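PDB 4ZXW: C-domain type II peptide synthetase from Streptomyces globisporus, which belongs to the condensation-domain family of peptide synthetases and is a free-standing, type II member of it. Local coordinates for residues Q372-P377 and S413-P418; T290-S295 and I368-A373; W244-V249 and W394-S399; Y46-A51 and T158-W163. All coordinates share one frame; numbering follows the deposited sequence.

Contact 1: residues Q372-P377 and S413-P418; sequences QAVHAP and SIHIDP. With FRU (beta-D-fructofuranose), chain C; GLC (alpha-D-glucopyranose), chain B.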
# COMPACT_ATOMS: atom_id res chain seq x y z
N GLN A 372 1.60 -5.87 5.56
CA GLN A 372 1.35 -6.12 4.13
C GLN A 372 2.60 -6.24 3.28
O GLN A 372 3.65 -5.69 3.57
CB GLN A 372 0.48 -5.02 3.49
CG GLN A 372 1.20 -3.71 3.24
CD GLN A 372 0.36 -2.66 2.50
OE1 GLN A 372 -0.86 -2.80 2.33
NE2 GLN A 372 1.03 -1.60 2.06
N ALA A 373 2.43 -6.93 2.18
CA ALA A 373 3.37 -6.88 1.09
C ALA A 373 2.70 -6.10 -0.04
O ALA A 373 1.55 -6.36 -0.38
CB ALA A 373 3.76 -8.26 0.63
N VAL A 374 3.44 -5.14 -0.59
CA VAL A 374 2.98 -4.36 -1.72
C VAL A 374 2.77 -5.22 -2.95
O VAL A 374 3.67 -5.95 -3.36
CB VAL A 374 3.97 -3.26 -2.04
CG1 VAL A 374 3.49 -2.44 -3.25
CG2 VAL A 374 4.17 -2.41 -0.80
N HIS A 375 1.58 -5.13 -3.53
CA HIS A 375 1.22 -5.85 -4.75
C HIS A 375 1.39 -4.95 -5.98
O HIS A 375 0.61 -4.00 -6.18
CB HIS A 375 -0.22 -6.36 -4.65
CG HIS A 375 -0.67 -7.18 -5.83
ND1 HIS A 375 -0.26 -8.48 -6.02
CD2 HIS A 375 -1.51 -6.89 -6.84
CE1 HIS A 375 -0.83 -8.95 -7.12
NE2 HIS A 375 -1.60 -8.00 -7.64
N ALA A 376 2.40 -5.26 -6.78
CA ALA A 376 2.83 -4.45 -7.90
C ALA A 376 3.32 -5.36 -9.02
O ALA A 376 3.81 -6.45 -8.75
CB ALA A 376 3.93 -3.50 -7.50
N PRO A 377 3.17 -4.94 -10.28
CA PRO A 377 3.74 -5.73 -11.38
C PRO A 377 5.23 -6.01 -11.16
O PRO A 377 6.00 -5.13 -10.73
CB PRO A 377 3.50 -4.84 -12.60
CG PRO A 377 2.30 -4.09 -12.26
CD PRO A 377 2.42 -3.79 -10.79
N SER A 413 4.73 -2.26 5.85
CA SER A 413 4.57 -2.49 4.45
C SER A 413 5.94 -2.83 3.87
O SER A 413 6.89 -2.09 4.04
CB SER A 413 3.96 -1.26 3.78
OG SER A 413 3.91 -1.37 2.36
N ILE A 414 6.01 -3.96 3.19
CA ILE A 414 7.24 -4.43 2.56
C ILE A 414 7.01 -4.58 1.07
O ILE A 414 5.97 -5.11 0.66
CB ILE A 414 7.69 -5.79 3.12
CG1 ILE A 414 7.81 -5.73 4.64
CG2 ILE A 414 9.04 -6.17 2.52
CD1 ILE A 414 8.71 -4.65 5.12
N HIS A 415 7.97 -4.16 0.25
CA HIS A 415 7.96 -4.54 -1.15
C HIS A 415 9.10 -5.52 -1.32
O HIS A 415 10.24 -5.23 -0.96
CB HIS A 415 8.14 -3.37 -2.14
CG HIS A 415 8.27 -3.83 -3.56
ND1 HIS A 415 9.50 -3.98 -4.18
CD2 HIS A 415 7.34 -4.26 -4.44
CE1 HIS A 415 9.30 -4.46 -5.40
NE2 HIS A 415 8.00 -4.64 -5.58
N ILE A 416 8.77 -6.68 -1.87
CA ILE A 416 9.77 -7.72 -2.09
C ILE A 416 10.06 -7.81 -3.58
O ILE A 416 9.21 -8.24 -4.36
CB ILE A 416 9.31 -9.08 -1.54
CG1 ILE A 416 8.97 -8.96 -0.06
CG2 ILE A 416 10.41 -10.09 -1.71
CD1 ILE A 416 7.85 -9.85 0.38
N ASP A 417 11.27 -7.41 -3.95
CA ASP A 417 11.72 -7.46 -5.34
C ASP A 417 12.00 -8.91 -5.78
O ASP A 417 12.29 -9.76 -4.94
CB ASP A 417 12.98 -6.62 -5.49
CG ASP A 417 12.96 -5.75 -6.71
OD1 ASP A 417 13.60 -6.15 -7.70
OD2 ASP A 417 12.32 -4.68 -6.68
N PRO A 418 11.94 -9.19 -7.10
CA PRO A 418 12.33 -10.53 -7.58
C PRO A 418 13.79 -10.81 -7.29
O PRO A 418 14.17 -11.90 -6.85
CB PRO A 418 12.08 -10.46 -9.09
CG PRO A 418 11.17 -9.29 -9.30
CD PRO A 418 11.54 -8.32 -8.22
C1 FRU C . 7.91 3.27 -2.27
C2 FRU C . 7.35 2.70 -0.96
C3 FRU C . 8.18 2.99 0.28
C4 FRU C . 8.09 1.78 1.25
C5 FRU C . 7.84 0.67 0.24
C6 FRU C . 6.90 -0.37 0.84
O1 FRU C . 7.61 4.65 -2.46
O2 FRU C . 6.11 3.32 -0.60
O3 FRU C . 8.42 4.35 0.68
O4 FRU C . 9.20 1.54 2.11
O5 FRU C . 7.27 1.26 -0.96
O6 FRU C . 5.63 0.26 1.19
C1 GLC B . 4.92 2.85 -1.18
C2 GLC B . 4.17 4.10 -1.61
C3 GLC B . 3.75 4.98 -0.44
C4 GLC B . 2.99 4.13 0.56
C5 GLC B . 3.83 2.91 0.96
C6 GLC B . 3.02 2.04 1.95
O2 GLC B . 5.00 4.88 -2.46
O3 GLC B . 2.87 5.99 -0.96
O4 GLC B . 2.69 4.93 1.71
O5 GLC B . 4.21 2.13 -0.19
O6 GLC B . 1.92 1.47 1.23
O HOH W 1 6.04 -7.09 -2.53
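The chi1 torsions of two side chains bring Gln372 and Ser413 together. CG of Gln372 sits between its own backbone N and carbonyl carbon (chi1 75°), and the chain then runs straight out, while OG of Ser413 is anti to the backbone N (chi1 174°). Both groups thus meet on one face of the sheet, where Gln372 NE2 gives its N-H to Ser413 OG at 2.9 Å in an almost linear bond (175°). The hydroxyl oxygen lies in the plane of the amide, which favours this setting of the amide, while the hydroxyl is held between amide and sugar. Ser413 OG in turn donates to O6 of the bound beta-D-fructofuranose at 2.6 Å, so one hydroxyl links the amide to the sugar. Val374 leans over the same spot, its CG2 3.3 Å from Ser413 OG. Beneath the side chains, the backbones pair as parallel strands: Ile414 N binds Gln372 O at 3.0 Å, and Val374 N binds Ile414 O at 2.8 Å. Beyond the Val374 N bond a water takes over, giving to Val374 O and accepting from Ile416 N. On the other face, Ala373 and Ile414 point together toward helix 268-284. The pair is the parallel step between strands 366-373 and 410-416, next to strand 422-429, while Val374, Ala376 and Pro377 pack on helix 162-179.

Contact 2: residues T290-S295 and I368-A373; sequences TVPTFS and ISVFQA. With 4T7 ((1R)-1-(naphthalen-2-yl)ethane-1,2-diol), chain E.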
# COMPACT_ATOMS: atom_id res chain seq x y z
N THR A 290 -4.62 -12.60 15.62
CA THR A 290 -5.27 -12.16 14.38
C THR A 290 -4.68 -10.82 13.97
O THR A 290 -4.66 -9.88 14.76
CB THR A 290 -6.78 -12.04 14.54
OG1 THR A 290 -7.30 -13.30 14.95
CG2 THR A 290 -7.44 -11.64 13.23
N VAL A 291 -4.18 -10.78 12.73
CA VAL A 291 -3.54 -9.62 12.14
C VAL A 291 -3.98 -9.48 10.69
O VAL A 291 -3.77 -10.39 9.90
CB VAL A 291 -2.00 -9.69 12.20
CG1 VAL A 291 -1.37 -8.58 11.33
CG2 VAL A 291 -1.52 -9.57 13.62
N PRO A 292 -4.56 -8.33 10.33
CA PRO A 292 -4.98 -8.16 8.94
C PRO A 292 -3.81 -7.83 8.04
O PRO A 292 -2.78 -7.30 8.47
CB PRO A 292 -5.96 -6.99 9.02
CG PRO A 292 -5.47 -6.18 10.18
CD PRO A 292 -4.87 -7.16 11.16
N THR A 293 -3.95 -8.23 6.79
CA THR A 293 -3.08 -7.77 5.75
C THR A 293 -3.98 -7.07 4.73
O THR A 293 -5.18 -6.99 4.92
CB THR A 293 -2.27 -8.95 5.10
OG1 THR A 293 -1.26 -8.44 4.20
CG2 THR A 293 -3.17 -9.88 4.36
N PHE A 294 -3.36 -6.50 3.70
CA PHE A 294 -4.09 -6.11 2.51
C PHE A 294 -3.73 -7.05 1.38
O PHE A 294 -2.57 -7.16 1.05
CB PHE A 294 -3.75 -4.68 2.11
CG PHE A 294 -4.49 -3.67 2.88
CD1 PHE A 294 -5.86 -3.49 2.69
CD2 PHE A 294 -3.84 -2.87 3.81
CE1 PHE A 294 -6.56 -2.51 3.38
CE2 PHE A 294 -4.54 -1.90 4.53
CZ PHE A 294 -5.91 -1.72 4.31
N SER A 295 -4.72 -7.76 0.84
CA SER A 295 -4.48 -8.50 -0.38
C SER A 295 -4.53 -7.51 -1.54
O SER A 295 -4.98 -6.38 -1.37
CB SER A 295 -5.52 -9.62 -0.57
OG SER A 295 -6.70 -9.08 -1.13
N ILE A 368 -4.92 -0.97 16.02
CA ILE A 368 -4.61 -2.19 15.31
C ILE A 368 -3.44 -1.97 14.38
O ILE A 368 -3.12 -0.82 14.02
CB ILE A 368 -5.80 -2.68 14.55
CG1 ILE A 368 -6.29 -1.62 13.59
CG2 ILE A 368 -6.91 -3.04 15.52
CD1 ILE A 368 -6.97 -2.23 12.40
N SER A 369 -2.77 -3.05 14.00
CA SER A 369 -1.69 -2.94 13.01
C SER A 369 -2.01 -3.84 11.87
O SER A 369 -2.77 -4.80 12.00
CB SER A 369 -0.34 -3.28 13.60
OG SER A 369 -0.29 -4.67 13.89
N VAL A 370 -1.44 -3.48 10.74
CA VAL A 370 -1.63 -4.20 9.50
C VAL A 370 -0.23 -4.56 9.02
O VAL A 370 0.68 -3.76 9.09
CB VAL A 370 -2.37 -3.32 8.45
CG1 VAL A 370 -2.50 -4.02 7.14
CG2 VAL A 370 -3.75 -2.88 8.95
N PHE A 371 -0.08 -5.75 8.49
CA PHE A 371 1.21 -6.15 7.95
C PHE A 371 0.99 -6.59 6.50
O PHE A 371 0.25 -7.54 6.26
CB PHE A 371 1.82 -7.25 8.81
CG PHE A 371 3.25 -7.55 8.49
CD1 PHE A 371 3.58 -8.28 7.37
CD2 PHE A 371 4.26 -7.12 9.32
CE1 PHE A 371 4.90 -8.58 7.08
CE2 PHE A 371 5.57 -7.41 9.04
CZ PHE A 371 5.89 -8.15 7.91
N GLN A 372 1.60 -5.87 5.56
CA GLN A 372 1.35 -6.12 4.13
C GLN A 372 2.60 -6.24 3.28
O GLN A 372 3.65 -5.69 3.57
CB GLN A 372 0.48 -5.02 3.49
CG GLN A 372 1.20 -3.71 3.24
CD GLN A 372 0.36 -2.66 2.50
OE1 GLN A 372 -0.86 -2.80 2.33
NE2 GLN A 372 1.03 -1.60 2.06
N ALA A 373 2.43 -6.93 2.18
CA ALA A 373 3.37 -6.88 1.09
C ALA A 373 2.70 -6.10 -0.04
O ALA A 373 1.55 -6.36 -0.38
CB ALA A 373 3.76 -8.26 0.63
CAI 4T7 E . -3.87 1.34 6.18
CAM 4T7 E . -4.61 1.08 7.34
CAG 4T7 E . -3.96 0.70 8.52
CAD 4T7 E . -4.70 0.48 9.69
CAC 4T7 E . -6.08 0.64 9.70
CAF 4T7 E . -6.73 1.03 8.52
CAL 4T7 E . -5.99 1.27 7.35
CAH 4T7 E . -6.62 1.66 6.17
CAE 4T7 E . -5.87 1.88 5.02
CAK 4T7 E . -4.48 1.74 4.99
CAN 4T7 E . -3.74 1.99 3.76
OAB 4T7 E . -2.50 2.71 3.92
CAJ 4T7 E . -3.41 0.69 2.99
OAA 4T7 E . -2.69 0.97 1.78
O HOH W 2 -0.03 -8.58 1.79
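Val370 forms the apolar centre with Pro292 and Phe294. Its two methyls have different partners: CG1, anti to the backbone N (chi1 176°), touches CD2 of the Phe294 ring at 3.8 Å, and CG2 meets CG of Pro292 at 3.9 Å, the two side chains lying roughly at right angles. CG2 also reaches the naphthalene of the bound (1R)-1-(naphthalen-2-yl)ethane-1,2-diol, at 3.6 Å from CAD. Phe294 borders the same ligand, its CE2 only 3.2 Å from CAJ, so this core doubles as one wall of the ligand site. Farther out the amide of Gln372, whose NE2 is bound to Ser413, brings OE1 within 3.3 Å of Phe294 CD2, with amide and ring planes 70° apart. The polar edge follows the backbone. Phe371 N binds Pro292 O at 3.1 Å, in the plane of that carbonyl, and Thr293 OG1 donates to Phe371 O at 2.7 Å. A water donates to Thr293 OG1 and Phe294 O and accepts from Ala373 N, bridging the two strands. The segments' N-to-C directions are 42° apart, and a single backbone N-H...O bond, that from Phe371 N, forms between them. The contact brings the two-stranded sheet, in which strand 288-295 is antiparallel to strand 312-319, against strand 366-373 of the five-stranded one, and helix 268-284 packs against both through Phe269.

Contact 3: residues W244-V249 and W394-S399; sequences WQRFAV and WERQLS. With FRU (beta-D-fructofuranose), chain C; GLC (alpha-D-glucopyranose), chain B.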
# COMPACT_ATOMS: atom_id res chain seq x y z
N TRP A 244 6.56 7.88 8.94
CA TRP A 244 6.96 6.69 8.18
C TRP A 244 8.42 6.48 8.43
O TRP A 244 9.22 7.34 8.08
CB TRP A 244 6.72 6.88 6.69
CG TRP A 244 5.26 6.98 6.36
CD1 TRP A 244 4.53 8.10 6.34
CD2 TRP A 244 4.37 5.91 6.00
NE1 TRP A 244 3.23 7.82 5.98
CE2 TRP A 244 3.11 6.48 5.78
CE3 TRP A 244 4.52 4.54 5.87
CZ2 TRP A 244 2.01 5.73 5.41
CZ3 TRP A 244 3.43 3.80 5.50
CH2 TRP A 244 2.19 4.39 5.27
N GLN A 245 8.75 5.38 9.09
CA GLN A 245 10.14 5.05 9.30
C GLN A 245 10.49 4.02 8.23
O GLN A 245 9.83 2.97 8.10
CB GLN A 245 10.39 4.52 10.71
CG GLN A 245 10.50 5.65 11.73
CD GLN A 245 10.92 5.21 13.12
OE1 GLN A 245 11.76 4.31 13.31
NE2 GLN A 245 10.33 5.86 14.12
N ARG A 246 11.50 4.34 7.43
CA ARG A 246 11.75 3.59 6.22
C ARG A 246 12.99 2.78 6.46
O ARG A 246 13.84 3.17 7.24
CB ARG A 246 11.89 4.54 5.03
CG ARG A 246 10.61 5.38 4.86
CD ARG A 246 10.35 5.76 3.44
NE ARG A 246 9.00 6.28 3.28
CZ ARG A 246 8.66 7.57 3.37
NH1 ARG A 246 9.58 8.48 3.61
NH2 ARG A 246 7.41 7.94 3.22
N PHE A 247 13.07 1.61 5.84
CA PHE A 247 14.23 0.75 5.99
C PHE A 247 14.38 -0.16 4.80
O PHE A 247 13.42 -0.40 4.06
CB PHE A 247 14.13 -0.10 7.25
CG PHE A 247 12.91 -0.96 7.29
CD1 PHE A 247 11.70 -0.44 7.73
CD2 PHE A 247 12.95 -2.28 6.89
CE1 PHE A 247 10.55 -1.23 7.80
CE2 PHE A 247 11.81 -3.06 6.94
CZ PHE A 247 10.60 -2.52 7.39
N ALA A 248 15.60 -0.65 4.60
CA ALA A 248 15.86 -1.70 3.64
C ALA A 248 16.39 -2.90 4.41
O ALA A 248 17.22 -2.77 5.31
CB ALA A 248 16.87 -1.25 2.58
N VAL A 249 15.87 -4.07 4.07
CA VAL A 249 16.36 -5.28 4.63
C VAL A 249 17.75 -5.49 4.02
O VAL A 249 17.87 -5.61 2.79
CB VAL A 249 15.41 -6.44 4.36
CG1 VAL A 249 15.95 -7.73 4.90
CG2 VAL A 249 14.10 -6.16 4.99
N TRP A 394 12.14 1.83 -5.24
CA TRP A 394 11.49 1.18 -4.10
C TRP A 394 12.16 1.51 -2.79
O TRP A 394 11.49 1.75 -1.78
CB TRP A 394 11.47 -0.35 -4.25
CG TRP A 394 10.46 -0.80 -5.21
CD1 TRP A 394 10.69 -1.35 -6.44
CD2 TRP A 394 9.04 -0.74 -5.05
NE1 TRP A 394 9.50 -1.64 -7.06
CE2 TRP A 394 8.47 -1.27 -6.23
CE3 TRP A 394 8.19 -0.29 -4.03
CZ2 TRP A 394 7.09 -1.36 -6.42
CZ3 TRP A 394 6.81 -0.38 -4.21
CH2 TRP A 394 6.27 -0.91 -5.41
N GLU A 395 13.49 1.47 -2.81
CA GLU A 395 14.29 1.66 -1.61
C GLU A 395 14.35 3.15 -1.29
O GLU A 395 14.98 3.90 -2.01
CB GLU A 395 15.69 1.12 -1.82
CG GLU A 395 16.13 0.08 -0.80
CD GLU A 395 17.52 -0.44 -1.09
OE1 GLU A 395 17.77 -1.66 -0.91
OE2 GLU A 395 18.36 0.38 -1.52
N ARG A 396 13.64 3.58 -0.26
CA ARG A 396 13.78 4.93 0.25
C ARG A 396 14.31 4.78 1.63
O ARG A 396 13.72 4.07 2.43
CB ARG A 396 12.45 5.69 0.27
CG ARG A 396 11.79 5.79 -1.04
CD ARG A 396 10.35 6.16 -0.89
NE ARG A 396 10.10 7.46 -0.28
CZ ARG A 396 8.87 7.88 0.04
NH1 ARG A 396 7.82 7.07 -0.14
NH2 ARG A 396 8.67 9.09 0.57
N GLN A 397 15.41 5.42 1.93
CA GLN A 397 15.91 5.24 3.26
C GLN A 397 15.67 6.46 4.12
O GLN A 397 15.86 6.42 5.33
CB GLN A 397 17.37 4.84 3.18
CG GLN A 397 17.46 3.34 2.83
CD GLN A 397 18.83 2.89 2.47
OE1 GLN A 397 19.59 2.47 3.33
NE2 GLN A 397 19.18 3.00 1.19
N LEU A 398 15.17 7.52 3.51
CA LEU A 398 14.88 8.73 4.24
C LEU A 398 13.50 8.59 4.84
O LEU A 398 12.50 8.43 4.15
CB LEU A 398 14.94 9.93 3.32
CG LEU A 398 15.27 11.27 3.93
CD1 LEU A 398 16.68 11.25 4.42
CD2 LEU A 398 15.09 12.32 2.85
N SER A 399 13.44 8.64 6.15
CA SER A 399 12.18 8.56 6.83
C SER A 399 11.46 9.93 6.83
O SER A 399 11.97 10.96 6.36
CB SER A 399 12.41 8.05 8.23
OG SER A 399 12.95 6.75 8.17
C1 FRU C . 7.91 3.27 -2.27
C2 FRU C . 7.35 2.70 -0.96
C3 FRU C . 8.18 2.99 0.28
C4 FRU C . 8.09 1.78 1.25
C5 FRU C . 7.84 0.67 0.24
C6 FRU C . 6.90 -0.37 0.84
O1 FRU C . 7.61 4.65 -2.46
O2 FRU C . 6.11 3.32 -0.60
O3 FRU C . 8.42 4.35 0.68
O4 FRU C . 9.20 1.54 2.11
O5 FRU C . 7.27 1.26 -0.96
O6 FRU C . 5.63 0.26 1.19
C1 GLC B . 4.92 2.85 -1.18
C2 GLC B . 4.17 4.10 -1.61
C3 GLC B . 3.75 4.98 -0.44
C4 GLC B . 2.99 4.13 0.56
C5 GLC B . 3.83 2.91 0.96
C6 GLC B . 3.02 2.04 1.95
O2 GLC B . 5.00 4.88 -2.46
O3 GLC B . 2.87 5.99 -0.96
O4 GLC B . 2.69 4.93 1.71
O5 GLC B . 4.21 2.13 -0.19
O6 GLC B . 1.92 1.47 1.23
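Residues 395-399 of the loop run roughly against the direction of strand 244-248, at 143°, and Arg246 N donates to Ser399 OG at 2.9 Å. The principal side-chain feature is a stacked pair of arginines. The guanidinium groups of Arg246 and Arg396 lie face to face, centres 3.3 Å apart and planes 22° from parallel, the chain of Arg246 coming out extended and that of Arg396 bending at chi3. Such a pair is understandable here because Glu125 makes salt bridges to both, probably balancing the charge. Arg246 is held further by its edge: NH1 donates to Leu398 O at 3.0 Å, with the oxygen in the guanidinium plane, while CB of Trp244 covers the face turned away from Arg396. Arg396 NH2 also binds Asn122, and its NH1 makes a weak hydrogen bond, 2.9 Å long but bent to 124°, to O3 of beta-D-fructofuranose. Trp244 offers a ring face to the alpha-D-glucopyranose joined to that sugar, with CH2 3.6 Å from O4. At the far end Ala248 CB rests on Glu395 OE1 at 3.6 Å. In this way the loop following strand 388-392 of the six-stranded sheet lies along strand 242-249, an outermost strand of the five-stranded sheet, with helix 110-126 supplying Asn122 and Glu125 and helix 435-454 packing behind Gln245 and Phe247.

Contact 4: residues Y46-A51 and T158-W163; sequences YHIVGA and TAADAW. With GLC (alpha-D-glucopyranose), chain B.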
# COMPACT_ATOMS: atom_id res chain seq x y z
N TYR A 46 -4.41 11.44 2.39
CA TYR A 46 -4.53 10.01 2.13
C TYR A 46 -4.18 9.78 0.65
O TYR A 46 -5.05 9.65 -0.22
CB TYR A 46 -5.94 9.48 2.48
CG TYR A 46 -6.08 7.99 2.33
CD1 TYR A 46 -5.44 7.12 3.21
CD2 TYR A 46 -6.86 7.43 1.33
CE1 TYR A 46 -5.54 5.76 3.08
CE2 TYR A 46 -6.98 6.00 1.21
CZ TYR A 46 -6.31 5.19 2.09
OH TYR A 46 -6.37 3.78 2.00
N HIS A 47 -2.90 9.76 0.38
CA HIS A 47 -2.43 9.62 -1.00
C HIS A 47 -1.34 8.57 -1.07
O HIS A 47 -0.86 8.07 -0.05
CB HIS A 47 -1.94 10.97 -1.58
CG HIS A 47 -1.13 11.79 -0.61
ND1 HIS A 47 -0.07 11.28 0.10
CD2 HIS A 47 -1.23 13.10 -0.25
CE1 HIS A 47 0.45 12.23 0.86
NE2 HIS A 47 -0.23 13.34 0.67
N ILE A 48 -0.96 8.23 -2.30
CA ILE A 48 0.06 7.23 -2.56
C ILE A 48 1.00 7.86 -3.60
O ILE A 48 0.52 8.58 -4.49
CB ILE A 48 -0.57 5.91 -3.04
CG1 ILE A 48 0.50 4.86 -3.34
CG2 ILE A 48 -1.44 6.15 -4.28
CD1 ILE A 48 -0.05 3.47 -3.59
N VAL A 49 2.31 7.67 -3.43
CA VAL A 49 3.30 8.15 -4.40
C VAL A 49 4.02 6.99 -5.12
O VAL A 49 4.13 5.89 -4.61
CB VAL A 49 4.36 9.05 -3.72
CG1 VAL A 49 3.69 10.19 -3.03
CG2 VAL A 49 5.17 8.26 -2.71
N GLY A 50 4.50 7.30 -6.31
CA GLY A 50 5.42 6.46 -7.05
C GLY A 50 6.50 7.35 -7.67
O GLY A 50 6.22 8.44 -8.19
N ALA A 51 7.74 6.90 -7.54
CA ALA A 51 8.89 7.59 -8.09
C ALA A 51 9.65 6.68 -9.06
O ALA A 51 9.93 5.51 -8.75
CB ALA A 51 9.79 8.06 -6.99
N THR A 158 -7.74 6.82 -2.49
CA THR A 158 -9.09 6.30 -2.82
C THR A 158 -9.22 5.99 -4.32
O THR A 158 -10.11 5.21 -4.73
CB THR A 158 -10.23 7.30 -2.42
OG1 THR A 158 -10.11 8.53 -3.17
CG2 THR A 158 -10.19 7.57 -0.94
N ALA A 159 -8.35 6.60 -5.13
CA ALA A 159 -8.38 6.48 -6.60
C ALA A 159 -7.39 5.46 -7.14
O ALA A 159 -7.58 4.94 -8.25
CB ALA A 159 -8.09 7.82 -7.26
N ALA A 160 -6.33 5.18 -6.38
CA ALA A 160 -5.23 4.36 -6.87
C ALA A 160 -4.56 3.57 -5.76
O ALA A 160 -4.30 4.12 -4.69
CB ALA A 160 -4.20 5.24 -7.58
N ASP A 161 -4.29 2.28 -6.03
CA ASP A 161 -3.39 1.48 -5.21
C ASP A 161 -2.02 1.35 -5.93
O ASP A 161 -1.80 1.97 -6.96
CB ASP A 161 -3.99 0.08 -4.89
CG ASP A 161 -4.38 -0.71 -6.15
OD1 ASP A 161 -3.75 -0.54 -7.21
OD2 ASP A 161 -5.34 -1.53 -6.07
N ALA A 162 -1.11 0.57 -5.35
CA ALA A 162 0.27 0.52 -5.86
C ALA A 162 0.31 -0.02 -7.28
O ALA A 162 1.02 0.47 -8.13
CB ALA A 162 1.11 -0.32 -4.98
N TRP A 163 -0.49 -1.05 -7.50
CA TRP A 163 -0.58 -1.66 -8.80
C TRP A 163 -1.02 -0.57 -9.79
O TRP A 163 -0.44 -0.44 -10.88
CB TRP A 163 -1.57 -2.85 -8.79
CG TRP A 163 -1.63 -3.56 -10.09
CD1 TRP A 163 -2.28 -3.16 -11.23
CD2 TRP A 163 -1.00 -4.81 -10.40
NE1 TRP A 163 -2.09 -4.09 -12.23
CE2 TRP A 163 -1.31 -5.11 -11.75
CE3 TRP A 163 -0.20 -5.71 -9.67
CZ2 TRP A 163 -0.85 -6.25 -12.37
CZ3 TRP A 163 0.26 -6.84 -10.29
CH2 TRP A 163 -0.07 -7.12 -11.63
C1 GLC B . 4.92 2.85 -1.18
C2 GLC B . 4.17 4.10 -1.61
C3 GLC B . 3.75 4.98 -0.44
C4 GLC B . 2.99 4.13 0.56
C5 GLC B . 3.83 2.91 0.96
C6 GLC B . 3.02 2.04 1.95
O2 GLC B . 5.00 4.88 -2.46
O3 GLC B . 2.87 5.99 -0.96
O4 GLC B . 2.69 4.93 1.71
O5 GLC B . 4.21 2.13 -0.19
O6 GLC B . 1.92 1.47 1.23
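Ile48 projects toward Ala160, Asp161 and the first helical residue, Ala162, and its two branches take different parts of that surface. With CG1 anti to the backbone N (chi1 179°) and the chain extended, CD1 reaches forward to Ala162 N at 3.6 Å and Ala162 CB at 4.2 Å. CG2 lies instead beside Ala160 O, at 3.5 Å. Tyr46 behaves differently: CD2 and CE2 of its ring approach Thr158 obliquely, CD2 4.0 Å from Thr158 CG2, and the ring also stacks on His157. These are van der Waals contacts, partly against backbone atoms, and they fall on the stretch that matches the HHxxxDG signature of condensation domains, here with Ala162 in the glycine position. The CB bond of Asp161 leads away from 46-51: as N-cap its OD1 receives Ala164 N and pairs with Arg298, and OD2 takes Phe310 N, apparently serving local structure. Beyond Ile48, the backbone of Val49 grips alpha-D-glucopyranose, with Val49 N donating to O3 at 3.0 Å and Val49 O accepting from O2. Strand 47-55, next to strand 148-156 in the six-stranded sheet, thus meets the start of helix 162-179, with helix 22-29 packing on Tyr46 and Thr158.

Overall arrangement
The four contacts surround one set of bound ligands, illustrating how a pocket is built from distant parts of a chain. Contacts 1, 3 and 4 all touch the glucopyranose, and contacts 1 and 3 also the fructofuranose covalently linked to it. Contacts 1 and 2 share Gln372 and Ala373, their centres 13 Å apart, so strand 366-373 carries both the sugar side and the naphthyl-diol side. Contact 1 lies between the others: Trp394 of contact 3 stacks on His415, and Trp163 of contact 4 meets the ring of His375. Contacts 2 and 3, about 19 Å between centres, do not touch. Contact 4 adds the signature motif and, through Tyr46, also borders the naphthyl diol.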